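Local coordinates for protein uroporphyrin-III C-methyltransferase (Thermus thermophilus, PDB 1VE2) that probably methylates uroporphyrinogen III with S-adenosyl-L-methionine as methyl donor, a step of porphyrin biosynthesis, at residues 25-38 / 70-84. Residues are numbered along the deposited sequence; the frame is centred on the assembly and turned at random.
Sequences VLEVAEVVLHDRLV and RLIALAREGRVVARL
With CG opposite the backbone N (chi1 172°) and the chain kinked at chi2 (75°), R83 brings the edge of its guanidinium to L33 O and to D35, just past the end of strand 31-34. NH1 and NH2 both close on one carboxylate oxygen: NH2 meets OD2 of D35 at 2.9 Å on the syn lone pair, whereas NH1 comes from above the carboxylate plane, the carboxylate and guanidinium planes standing 70° apart. NH1 also donates to L33 O (3.1 Å), on the face of that carbonyl opposite to L84 N, so one oxygen takes two donors. E98 pairs with R83 NE, which further fixes the guanidinium's rotation. The strands 31-34 and 80-84 run parallel as neighbours in the five-stranded parallel sheet of the N-terminal half of this tetrapyrrole methylase; A82 bridges them, its N donating to V31 O (2.9 Å) and its O accepting from L33 N (2.8 Å). Helix 64-76 covers the face bearing V31 and L33: L71 CD2 lies against L33 CG at 3.8 Å, and L74 CD1 reaches V31 CG1. On the other face, where helix 20-28 packs through V25 and L26, L84 CB touches V32 CG1 (3.7 Å); both methyls of L84 lie against L26 CD2, and CD2 also meets V38 CG1. At the strand starts E30 OE2 accepts a nearly straight bond from V80 N (3.0 Å), met from above the carboxylate plane.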
loop_
_atom_site.group_PDB
_atom_site.type_symbol
_atom_site.label_atom_id
_atom_site.label_comp_id
_atom_site.label_asym_id
_atom_site.label_seq_id
_atom_site.Cartn_x
_atom_site.Cartn_y
_atom_site.Cartn_z
ATOM N N VAL A 25 10.450 -13.357 9.997
ATOM C CA VAL A 25 11.768 -13.009 9.495
ATOM C C VAL A 25 12.607 -12.281 10.539
ATOM O O VAL A 25 13.790 -12.571 10.681
ATOM C CB VAL A 25 11.681 -12.133 8.224
ATOM C CG1 VAL A 25 13.079 -11.620 7.842
ATOM C CG2 VAL A 25 11.075 -12.943 7.089
ATOM N N LEU A 26 12.005 -11.342 11.265
ATOM C CA LEU A 26 12.743 -10.596 12.281
ATOM C C LEU A 26 13.176 -11.480 13.446
ATOM O O LEU A 26 14.065 -11.112 14.214
ATOM C CB LEU A 26 11.913 -9.420 12.802
ATOM C CG LEU A 26 11.664 -8.319 11.762
ATOM C CD1 LEU A 26 10.910 -7.155 12.392
ATOM C CD2 LEU A 26 13.003 -7.850 11.208
ATOM N N GLU A 27 12.556 -12.645 13.572
ATOM C CA GLU A 27 12.914 -13.567 14.643
ATOM C C GLU A 27 14.095 -14.440 14.237
ATOM O O GLU A 27 14.999 -14.685 15.035
ATOM C CB GLU A 27 11.735 -14.473 14.988
ATOM C CG GLU A 27 10.477 -13.731 15.341
ATOM C CD GLU A 27 9.372 -14.654 15.784
ATOM O OE1 GLU A 27 9.037 -15.601 15.039
ATOM O OE2 GLU A 27 8.836 -14.434 16.888
ATOM N N VAL A 28 14.082 -14.900 12.991
ATOM C CA VAL A 28 15.131 -15.776 12.489
ATOM C C VAL A 28 16.363 -15.079 11.906
ATOM O O VAL A 28 17.465 -15.606 12.001
ATOM C CB VAL A 28 14.566 -16.759 11.435
ATOM C CG1 VAL A 28 13.390 -17.530 12.023
ATOM C CG2 VAL A 28 14.126 -16.007 10.190
ATOM N N ALA A 29 16.191 -13.900 11.310
ATOM C CA ALA A 29 17.325 -13.183 10.724
ATOM C C ALA A 29 18.484 -13.020 11.712
ATOM O O ALA A 29 18.297 -12.541 12.831
ATOM C CB ALA A 29 16.877 -11.820 10.217
ATOM N N GLU A 30 19.681 -13.412 11.282
ATOM C CA GLU A 30 20.884 -13.328 12.115
ATOM C C GLU A 30 21.416 -11.912 12.215
ATOM O O GLU A 30 21.998 -11.528 13.225
ATOM C CB GLU A 30 21.979 -14.224 11.542
ATOM C CG GLU A 30 21.602 -15.686 11.464
ATOM C CD GLU A 30 22.597 -16.488 10.652
ATOM O OE1 GLU A 30 23.804 -16.433 10.973
ATOM O OE2 GLU A 30 22.178 -17.172 9.693
ATOM N N VAL A 31 21.229 -11.145 11.146
ATOM C CA VAL A 31 21.680 -9.764 11.093
ATOM C C VAL A 31 20.597 -8.955 10.385
ATOM O O VAL A 31 20.010 -9.420 9.408
ATOM C CB VAL A 31 23.012 -9.639 10.310
ATOM C CG1 VAL A 31 23.456 -8.182 10.260
ATOM C CG2 VAL A 31 24.089 -10.497 10.968
ATOM N N VAL A 32 20.337 -7.753 10.882
ATOM C CA VAL A 32 19.311 -6.893 10.301
ATOM C C VAL A 32 19.838 -5.486 10.057
ATOM O O VAL A 32 20.167 -4.769 11.007
ATOM C CB VAL A 32 18.084 -6.797 11.234
ATOM C CG1 VAL A 32 16.982 -5.962 10.583
ATOM C CG2 VAL A 32 17.575 -8.188 11.569
ATOM N N LEU A 33 19.934 -5.099 8.785
ATOM C CA LEU A 33 20.393 -3.759 8.427
ATOM C C LEU A 33 19.118 -2.928 8.336
ATOM O O LEU A 33 18.383 -3.003 7.350
ATOM C CB LEU A 33 21.111 -3.765 7.070
ATOM C CG LEU A 33 22.228 -4.774 6.771
ATOM C CD1 LEU A 33 23.221 -4.110 5.814
ATOM C CD2 LEU A 33 22.948 -5.207 8.026
ATOM N N HIS A 34 18.866 -2.126 9.363
ATOM C CA HIS A 34 17.642 -1.339 9.437
ATOM C C HIS A 34 17.794 0.170 9.321
ATOM O O HIS A 34 18.771 0.747 9.800
ATOM C CB HIS A 34 16.934 -1.652 10.759
ATOM C CG HIS A 34 17.644 -1.115 11.965
ATOM N ND1 HIS A 34 17.537 0.199 12.365
ATOM C CD2 HIS A 34 18.488 -1.707 12.845
ATOM C CE1 HIS A 34 18.284 0.396 13.437
ATOM N NE2 HIS A 34 18.873 -0.743 13.749
ATOM N N ASP A 35 16.802 0.801 8.697
ATOM C CA ASP A 35 16.781 2.252 8.551
ATOM C C ASP A 35 16.800 2.867 9.947
ATOM O O ASP A 35 16.222 2.311 10.882
ATOM C CB ASP A 35 15.504 2.698 7.840
ATOM C CG ASP A 35 15.538 2.437 6.355
ATOM O OD1 ASP A 35 14.475 2.579 5.719
ATOM O OD2 ASP A 35 16.614 2.107 5.825
ATOM N N ARG A 36 17.456 4.015 10.079
ATOM C CA ARG A 36 17.553 4.715 11.359
ATOM C C ARG A 36 16.182 5.048 11.951
ATOM O O ARG A 36 15.977 4.936 13.156
ATOM C CB ARG A 36 18.323 6.032 11.193
ATOM C CG ARG A 36 19.721 5.918 10.603
ATOM C CD ARG A 36 20.758 5.543 11.649
ATOM N NE ARG A 36 22.115 5.638 11.112
ATOM C CZ ARG A 36 23.222 5.435 11.821
ATOM N NH1 ARG A 36 23.145 5.122 13.109
ATOM N NH2 ARG A 36 24.411 5.548 11.242
ATOM N N LEU A 37 15.252 5.462 11.097
ATOM C CA LEU A 37 13.917 5.859 11.543
ATOM C C LEU A 37 12.896 4.728 11.724
ATOM O O LEU A 37 11.693 4.975 11.678
ATOM C CB LEU A 37 13.347 6.903 10.572
ATOM C CG LEU A 37 12.590 8.133 11.103
ATOM C CD1 LEU A 37 12.337 9.089 9.942
ATOM C CD2 LEU A 37 11.274 7.738 11.764
ATOM N N VAL A 38 13.354 3.496 11.923
ATOM C CA VAL A 38 12.407 2.397 12.117
ATOM C C VAL A 38 11.897 2.409 13.557
ATOM O O VAL A 38 12.681 2.521 14.500
ATOM C CB VAL A 38 13.047 1.026 11.789
ATOM C CG1 VAL A 38 12.158 -0.105 12.294
ATOM C CG2 VAL A 38 13.230 0.894 10.280
ATOM N N ARG A 70 27.137 -5.204 1.645
ATOM C CA ARG A 70 27.120 -5.920 2.913
ATOM C C ARG A 70 26.086 -7.046 2.917
ATOM O O ARG A 70 26.355 -8.133 3.425
ATOM C CB ARG A 70 26.866 -4.945 4.067
ATOM C CG ARG A 70 26.985 -5.579 5.450
ATOM C CD ARG A 70 28.259 -6.406 5.593
ATOM N NE ARG A 70 28.453 -6.885 6.964
ATOM C CZ ARG A 70 29.303 -7.850 7.309
ATOM N NH1 ARG A 70 30.044 -8.452 6.386
ATOM N NH2 ARG A 70 29.419 -8.209 8.583
ATOM N N LEU A 71 24.910 -6.792 2.344
ATOM C CA LEU A 71 23.865 -7.818 2.282
ATOM C C LEU A 71 24.402 -9.023 1.502
ATOM O O LEU A 71 24.263 -10.174 1.926
ATOM C CB LEU A 71 22.611 -7.260 1.586
ATOM C CG LEU A 71 21.850 -6.149 2.328
ATOM C CD1 LEU A 71 20.744 -5.585 1.437
ATOM C CD2 LEU A 71 21.271 -6.697 3.622
ATOM N N ILE A 72 25.027 -8.743 0.364
ATOM C CA ILE A 72 25.599 -9.781 -0.476
ATOM C C ILE A 72 26.723 -10.495 0.271
ATOM O O ILE A 72 26.762 -11.722 0.299
ATOM C CB ILE A 72 26.129 -9.189 -1.805
ATOM C CG1 ILE A 72 24.945 -8.686 -2.645
ATOM C CG2 ILE A 72 26.931 -10.241 -2.583
ATOM C CD1 ILE A 72 25.336 -7.884 -3.877
ATOM N N ALA A 73 27.625 -9.736 0.888
ATOM C CA ALA A 73 28.732 -10.340 1.626
ATOM C C ALA A 73 28.205 -11.299 2.698
ATOM O O ALA A 73 28.655 -12.439 2.797
ATOM C CB ALA A 73 29.595 -9.252 2.272
ATOM N N LEU A 74 27.245 -10.832 3.490
ATOM C CA LEU A 74 26.665 -11.647 4.553
ATOM C C LEU A 74 26.053 -12.950 4.057
ATOM O O LEU A 74 26.243 -14.001 4.674
ATOM C CB LEU A 74 25.613 -10.842 5.317
ATOM C CG LEU A 74 26.198 -9.786 6.256
ATOM C CD1 LEU A 74 25.118 -8.814 6.703
ATOM C CD2 LEU A 74 26.841 -10.484 7.447
ATOM N N ALA A 75 25.315 -12.881 2.953
ATOM C CA ALA A 75 24.677 -14.068 2.394
ATOM C C ALA A 75 25.715 -15.072 1.890
ATOM O O ALA A 75 25.532 -16.288 2.005
ATOM C CB ALA A 75 23.739 -13.672 1.254
ATOM N N ARG A 76 26.800 -14.565 1.319
ATOM C CA ARG A 76 27.844 -15.443 0.810
ATOM C C ARG A 76 28.593 -16.118 1.958
ATOM O O ARG A 76 29.212 -17.166 1.771
ATOM C CB ARG A 76 28.788 -14.655 -0.102
ATOM C CG ARG A 76 28.159 -14.379 -1.469
ATOM C CD ARG A 76 29.012 -13.491 -2.357
ATOM N NE ARG A 76 28.496 -13.475 -3.725
ATOM C CZ ARG A 76 28.818 -12.565 -4.639
ATOM N NH1 ARG A 76 29.660 -11.582 -4.335
ATOM N NH2 ARG A 76 28.301 -12.637 -5.858
ATOM N N GLU A 77 28.522 -15.515 3.143
ATOM C CA GLU A 77 29.149 -16.076 4.338
ATOM C C GLU A 77 28.246 -17.203 4.838
ATOM O O GLU A 77 28.591 -17.932 5.769
ATOM C CB GLU A 77 29.285 -15.011 5.430
ATOM C CG GLU A 77 30.486 -14.094 5.278
ATOM C CD GLU A 77 30.506 -12.992 6.315
ATOM O OE1 GLU A 77 30.073 -13.252 7.456
ATOM O OE2 GLU A 77 30.964 -11.870 5.996
ATOM N N GLY A 78 27.080 -17.326 4.210
ATOM C CA GLY A 78 26.129 -18.364 4.573
ATOM C C GLY A 78 25.090 -17.950 5.601
ATOM O O GLY A 78 24.396 -18.797 6.156
ATOM N N ARG A 79 24.969 -16.650 5.846
ATOM C CA ARG A 79 24.016 -16.139 6.825
ATOM C C ARG A 79 22.656 -15.755 6.245
ATOM O O ARG A 79 22.540 -15.446 5.058
ATOM C CB ARG A 79 24.600 -14.914 7.532
ATOM C CG ARG A 79 25.736 -15.202 8.500
ATOM C CD ARG A 79 26.342 -13.897 8.983
ATOM N NE ARG A 79 27.073 -14.037 10.240
ATOM C CZ ARG A 79 26.503 -14.275 11.419
ATOM N NH1 ARG A 79 25.187 -14.404 11.516
ATOM N NH2 ARG A 79 27.250 -14.375 12.509
ATOM N N VAL A 80 21.636 -15.790 7.102
ATOM C CA VAL A 80 20.277 -15.396 6.737
ATOM C C VAL A 80 20.176 -13.986 7.284
ATOM O O VAL A 80 20.272 -13.780 8.488
ATOM C CB VAL A 80 19.212 -16.258 7.431
ATOM C CG1 VAL A 80 17.825 -15.653 7.208
ATOM C CG2 VAL A 80 19.265 -17.676 6.889
ATOM N N VAL A 81 19.986 -13.009 6.409
ATOM C CA VAL A 81 19.929 -11.640 6.868
ATOM C C VAL A 81 18.723 -10.886 6.337
ATOM O O VAL A 81 18.036 -11.342 5.421
ATOM C CB VAL A 81 21.223 -10.902 6.482
ATOM C CG1 VAL A 81 22.415 -11.591 7.148
ATOM C CG2 VAL A 81 21.400 -10.909 4.979
ATOM N N ALA A 82 18.464 -9.731 6.934
ATOM C CA ALA A 82 17.329 -8.927 6.523
ATOM C C ALA A 82 17.672 -7.458 6.410
ATOM O O ALA A 82 18.489 -6.932 7.167
ATOM C CB ALA A 82 16.174 -9.103 7.510
ATOM N N ARG A 83 17.042 -6.819 5.435
ATOM C CA ARG A 83 17.167 -5.390 5.205
ATOM C C ARG A 83 15.786 -4.931 5.691
ATOM O O ARG A 83 14.768 -5.313 5.111
ATOM C CB ARG A 83 17.331 -5.109 3.706
ATOM C CG ARG A 83 17.275 -3.641 3.311
ATOM C CD ARG A 83 18.542 -2.883 3.670
ATOM N NE ARG A 83 18.424 -1.482 3.289
ATOM C CZ ARG A 83 18.006 -0.509 4.091
ATOM N NH1 ARG A 83 17.670 -0.771 5.349
ATOM N NH2 ARG A 83 17.894 0.731 3.625
ATOM N N LEU A 84 15.747 -4.144 6.762
ATOM C CA LEU A 84 14.476 -3.679 7.328
ATOM C C LEU A 84 14.262 -2.219 6.961
ATOM O O LEU A 84 15.070 -1.353 7.310
ATOM C CB LEU A 84 14.482 -3.858 8.849
ATOM C CG LEU A 84 13.186 -3.527 9.610
ATOM C CD1 LEU A 84 12.029 -4.439 9.144
ATOM C CD2 LEU A 84 13.441 -3.726 11.105
#